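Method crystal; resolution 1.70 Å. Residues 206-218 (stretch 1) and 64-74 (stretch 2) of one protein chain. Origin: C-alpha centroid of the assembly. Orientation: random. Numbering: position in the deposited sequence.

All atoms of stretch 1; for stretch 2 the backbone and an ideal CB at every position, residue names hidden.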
# COMPACT_ATOMS: atom_id res chain seq x y z
N ALA A 206 -9.34 9.45 -5.71
CA ALA A 206 -10.79 9.67 -5.70
C ALA A 206 -11.30 9.35 -7.10
O ALA A 206 -10.57 9.50 -8.08
CB ALA A 206 -11.10 11.11 -5.34
N PRO A 207 -12.59 8.96 -7.22
CA PRO A 207 -13.60 8.78 -6.17
C PRO A 207 -13.73 7.37 -5.61
O PRO A 207 -14.83 6.91 -5.28
CB PRO A 207 -14.87 9.22 -6.88
CG PRO A 207 -14.68 8.62 -8.22
CD PRO A 207 -13.22 8.92 -8.55
N MSE A 208 -12.60 6.68 -5.50
CA MSE A 208 -12.56 5.32 -4.98
C MSE A 208 -13.29 5.14 -3.65
O MSE A 208 -13.22 6.00 -2.77
CB MSE A 208 -11.10 4.90 -4.79
CG MSE A 208 -10.88 3.46 -4.33
SE MSE A 208 -11.11 2.22 -5.78
CE MSE A 208 -11.92 0.73 -4.83
N LYS A 209 -14.01 4.03 -3.53
CA LYS A 209 -14.68 3.69 -2.28
C LYS A 209 -14.28 2.24 -2.02
O LYS A 209 -14.53 1.37 -2.85
CB LYS A 209 -16.20 3.84 -2.39
CG LYS A 209 -16.65 5.29 -2.43
CD LYS A 209 -18.13 5.43 -2.13
CE LYS A 209 -18.53 6.90 -2.07
NZ LYS A 209 -19.97 7.06 -1.72
N ALA A 210 -13.65 2.00 -0.88
CA ALA A 210 -13.19 0.65 -0.54
C ALA A 210 -13.27 0.38 0.96
O ALA A 210 -13.33 1.31 1.77
CB ALA A 210 -11.76 0.45 -1.02
N VAL A 211 -13.27 -0.90 1.32
CA VAL A 211 -13.33 -1.31 2.71
C VAL A 211 -12.10 -2.14 3.04
O VAL A 211 -11.70 -3.01 2.26
CB VAL A 211 -14.60 -2.15 2.99
CG1 VAL A 211 -14.60 -2.64 4.43
CG2 VAL A 211 -15.84 -1.31 2.71
N TYR A 212 -11.50 -1.86 4.19
CA TYR A 212 -10.30 -2.57 4.63
C TYR A 212 -10.53 -3.19 6.01
O TYR A 212 -11.22 -2.61 6.86
CB TYR A 212 -9.11 -1.62 4.70
CG TYR A 212 -8.83 -0.86 3.42
CD1 TYR A 212 -9.62 0.23 3.05
CD2 TYR A 212 -7.77 -1.22 2.59
CE1 TYR A 212 -9.37 0.93 1.87
CE2 TYR A 212 -7.51 -0.53 1.40
CZ TYR A 212 -8.31 0.54 1.05
OH TYR A 212 -8.07 1.23 -0.11
N ARG A 213 -9.92 -4.35 6.25
CA ARG A 213 -10.05 -5.04 7.52
C ARG A 213 -8.81 -5.88 7.83
O ARG A 213 -8.05 -6.24 6.94
CB ARG A 213 -11.25 -5.98 7.48
CG ARG A 213 -12.57 -5.36 7.90
CD ARG A 213 -12.87 -5.73 9.33
NE ARG A 213 -14.30 -5.91 9.55
CZ ARG A 213 -14.82 -6.52 10.61
NH1 ARG A 213 -14.03 -6.99 11.56
NH2 ARG A 213 -16.14 -6.64 10.73
N ASP A 214 -8.63 -6.18 9.12
CA ASP A 214 -7.53 -7.01 9.61
C ASP A 214 -6.16 -6.80 8.98
O ASP A 214 -5.63 -7.68 8.30
CB ASP A 214 -7.91 -8.49 9.48
CG ASP A 214 -9.24 -8.81 10.15
OD1 ASP A 214 -9.55 -8.19 11.18
OD2 ASP A 214 -9.96 -9.70 9.65
N PHE A 215 -5.59 -5.63 9.23
CA PHE A 215 -4.28 -5.25 8.72
C PHE A 215 -3.23 -5.80 9.71
O PHE A 215 -3.23 -5.45 10.89
CB PHE A 215 -4.21 -3.73 8.64
CG PHE A 215 -2.83 -3.17 8.41
CD1 PHE A 215 -1.99 -3.71 7.44
CD2 PHE A 215 -2.39 -2.07 9.15
CE1 PHE A 215 -0.73 -3.16 7.21
CE2 PHE A 215 -1.14 -1.51 8.92
CZ PHE A 215 -0.30 -2.05 7.94
N ALA A 216 -2.35 -6.68 9.23
CA ALA A 216 -1.35 -7.27 10.11
C ALA A 216 0.04 -7.33 9.48
O ALA A 216 0.18 -7.36 8.26
CB ALA A 216 -1.79 -8.66 10.52
N VAL A 217 1.05 -7.35 10.34
CA VAL A 217 2.45 -7.44 9.92
C VAL A 217 3.14 -8.53 10.73
O VAL A 217 3.15 -8.49 11.96
CB VAL A 217 3.20 -6.10 10.14
CG1 VAL A 217 4.63 -6.20 9.63
CG2 VAL A 217 2.48 -4.96 9.44
N HIS A 218 3.69 -9.52 10.04
CA HIS A 218 4.40 -10.62 10.69
C HIS A 218 5.85 -10.64 10.21
O HIS A 218 6.17 -10.08 9.16
CB HIS A 218 3.76 -11.97 10.33
CG HIS A 218 2.41 -12.19 10.94
ND1 HIS A 218 2.21 -12.99 12.05
CD2 HIS A 218 1.18 -11.73 10.59
CE1 HIS A 218 0.92 -13.01 12.35
NE2 HIS A 218 0.28 -12.26 11.48
N UNK A 64 5.96 -9.69 6.40
CA UNK A 64 4.88 -10.14 5.53
C UNK A 64 3.67 -9.31 5.96
O UNK A 64 3.27 -9.35 7.13
CB UNK A 64 4.63 -11.65 5.64
N UNK A 65 3.14 -8.53 5.03
CA UNK A 65 2.01 -7.63 5.29
C UNK A 65 0.73 -8.19 4.68
O UNK A 65 0.69 -8.51 3.50
CB UNK A 65 2.29 -6.23 4.73
N UNK A 66 -0.31 -8.27 5.50
CA UNK A 66 -1.59 -8.79 5.05
C UNK A 66 -2.76 -7.90 5.44
O UNK A 66 -2.71 -7.18 6.44
CB UNK A 66 -1.80 -10.20 5.61
N UNK A 67 -3.81 -7.94 4.63
CA UNK A 67 -5.02 -7.18 4.90
C UNK A 67 -6.15 -7.65 3.99
O UNK A 67 -5.91 -8.24 2.94
CB UNK A 67 -4.77 -5.68 4.71
N UNK A 68 -7.39 -7.43 4.44
CA UNK A 68 -8.58 -7.78 3.68
C UNK A 68 -8.99 -6.52 2.92
O UNK A 68 -9.03 -5.44 3.49
CB UNK A 68 -9.70 -8.29 4.58
N UNK A 69 -9.29 -6.68 1.63
CA UNK A 69 -9.66 -5.57 0.76
C UNK A 69 -10.97 -5.81 0.00
O UNK A 69 -11.17 -6.88 -0.56
CB UNK A 69 -8.53 -5.31 -0.24
N UNK A 70 -11.83 -4.80 -0.02
CA UNK A 70 -13.12 -4.90 -0.72
C UNK A 70 -13.35 -3.66 -1.58
O UNK A 70 -13.53 -2.56 -1.05
CB UNK A 70 -14.27 -5.07 0.28
N UNK A 71 -13.33 -3.81 -2.92
CA UNK A 71 -13.56 -2.66 -3.80
C UNK A 71 -15.07 -2.45 -3.84
O UNK A 71 -15.81 -3.33 -4.27
CB UNK A 71 -12.98 -2.88 -5.20
N UNK A 72 -15.52 -1.28 -3.41
CA UNK A 72 -16.95 -0.99 -3.35
C UNK A 72 -17.49 -0.15 -4.50
O UNK A 72 -18.59 -0.42 -5.00
CB UNK A 72 -17.26 -0.27 -2.03
N UNK A 73 -16.73 0.86 -4.91
CA UNK A 73 -17.17 1.74 -5.99
C UNK A 73 -16.01 2.32 -6.78
O UNK A 73 -15.00 2.73 -6.21
CB UNK A 73 -18.02 2.88 -5.42
N UNK A 74 -16.14 2.34 -8.11
CA UNK A 74 -15.12 2.89 -8.99
C UNK A 74 -15.82 4.01 -9.78
O UNK A 74 -17.03 4.17 -9.66
CB UNK A 74 -14.51 1.82 -9.91

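Stretch 2 runs antiparallel to strand 209-218, and the ladder is interrupted by two bulges. Backbone hydrogen bonds set the register.

Position 64 pairs with His-218 through two backbone hydrogen bonds. Its CB lies on the face of His-218 and Ala-216. Beta-branched side chains would suit, among many. It is Ile-64; its N donates to His-218 O at 2.8 Å.

Position 65 points to the other face, with Val-217 CG2 4.9 Å and Phe-215 CE1 5.0 Å from the ideal CB of position 65. A medium apolar group fits. It is Val-65, whose CG1 meets the edge of the Phe-215 ring, 3.6 Å from CE1.

Position 66 returns to the face of Ala-216. That small methyl leaves room, and Asp-214 O is a nearby acceptor. Thr, Ser or Val would suit. It is Thr-66. Its OG1 is 2.7 Å from water 1, which donates to Asp-214 O.

At position 67 the partner strand bulges between Arg-213 and Ala-216, and CB points sideways. Phe-215 and Tyr-212 offer apolar surface, so a large apolar residue is plausible. It is Trp-67; its CD1 lies at the edge of the Tyr-212 ring, 4.0 Å from CD2.

Position 68 shares a face with Arg-213. An acid might be expected to pair with it, but the arginine's end leads away; a polar residue also suits. It is Asp-68. Its OD2 sits 4.3 Å from Asp-214 OD2, a like-charge approach bridged by water 2, which donates to both atoms.

Position 69 faces the Tyr-212 ring and the small Ala-210. An aromatic or long aliphatic side chain could use that space. It is Phe-69: CD1 is 3.7 Å from Tyr-212 CE2, and CE1 is 3.7 Å from Ala-210 CB.

Position 70 pairs with Val-211, and its ideal CB is 3.8 Å from Val-211 O. Small or beta-branched residues suit. It is Ser-70, whose OG and Val-211 O share water 3.

Position 71 has phi near -80° and its backbone N makes no hydrogen bond to stretch 1, so proline is allowed, as are other apolar residues near the Met-208 methyl. It is Pro-71, with CB 4.0 Å from Met-208 CE.

Position 72 is in the second bulge; CB points sideways. Val-211 invites an aliphatic group. It is Ile-72, with CG1 3.7 Å from Val-211 CG2.

Position 73 lies beside Lys-209, favouring an acid. It is Glu-73, whose OE1 forms a long salt bridge with Lys-209 NZ at 3.8 Å.

Position 74 points away and is permissive. It is Gln-74.

Stretch 2 (64-74) IVTWDFSPIEQ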
# COMPACT_ATOMS: atom_id res chain seq x y z
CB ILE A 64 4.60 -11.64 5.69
CG1 ILE A 64 5.83 -12.44 5.23
CG2 ILE A 64 3.37 -12.03 4.86
CD1 ILE A 64 5.65 -13.94 5.30
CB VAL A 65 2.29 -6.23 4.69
CG1 VAL A 65 1.15 -5.27 5.03
CG2 VAL A 65 3.62 -5.69 5.20
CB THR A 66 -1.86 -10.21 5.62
OG1 THR A 66 -1.76 -10.17 7.05
CG2 THR A 66 -0.85 -11.21 5.07
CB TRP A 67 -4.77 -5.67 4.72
CG TRP A 67 -4.60 -5.16 3.30
CD1 TRP A 67 -5.55 -4.54 2.53
CD2 TRP A 67 -3.40 -5.19 2.51
NE1 TRP A 67 -5.01 -4.17 1.31
CE2 TRP A 67 -3.69 -4.56 1.28
CE3 TRP A 67 -2.11 -5.69 2.73
CZ2 TRP A 67 -2.73 -4.41 0.26
CZ3 TRP A 67 -1.15 -5.54 1.72
CH2 TRP A 67 -1.47 -4.91 0.50
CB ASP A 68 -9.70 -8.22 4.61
CG ASP A 68 -9.61 -9.69 4.99
OD1 ASP A 68 -8.52 -10.28 4.85
OD2 ASP A 68 -10.62 -10.25 5.44
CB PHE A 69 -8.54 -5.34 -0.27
CG PHE A 69 -8.87 -4.33 -1.33
CD1 PHE A 69 -8.90 -2.97 -1.02
CD2 PHE A 69 -9.12 -4.73 -2.64
CE1 PHE A 69 -9.18 -2.03 -2.01
CE2 PHE A 69 -9.40 -3.79 -3.64
CZ PHE A 69 -9.43 -2.44 -3.32
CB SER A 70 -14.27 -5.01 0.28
OG SER A 70 -14.10 -6.11 1.14
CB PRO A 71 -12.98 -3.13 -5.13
CG PRO A 71 -13.30 -4.59 -5.12
CD PRO A 71 -12.96 -5.01 -3.70
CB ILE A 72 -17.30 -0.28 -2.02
CG1 ILE A 72 -16.83 -1.14 -0.84
CG2 ILE A 72 -18.81 -0.03 -1.93
CD1 ILE A 72 -17.40 -2.55 -0.84
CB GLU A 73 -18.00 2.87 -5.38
CG GLU A 73 -18.97 3.56 -6.31
CD GLU A 73 -19.85 4.56 -5.58
OE1 GLU A 73 -19.33 5.59 -5.12
OE2 GLU A 73 -21.07 4.30 -5.46
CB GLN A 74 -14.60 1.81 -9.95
CG GLN A 74 -15.61 1.35 -10.98
CD GLN A 74 -15.08 0.25 -11.89
OE1 GLN A 74 -15.56 0.08 -13.02
NE2 GLN A 74 -14.11 -0.52 -11.41
O HOH W 1 -4.30 -10.00 7.91
O HOH W 2 -9.74 -11.48 7.59
O HOH W 3 -12.34 -5.75 3.20
O HOH W 4 -17.43 6.76 -6.36
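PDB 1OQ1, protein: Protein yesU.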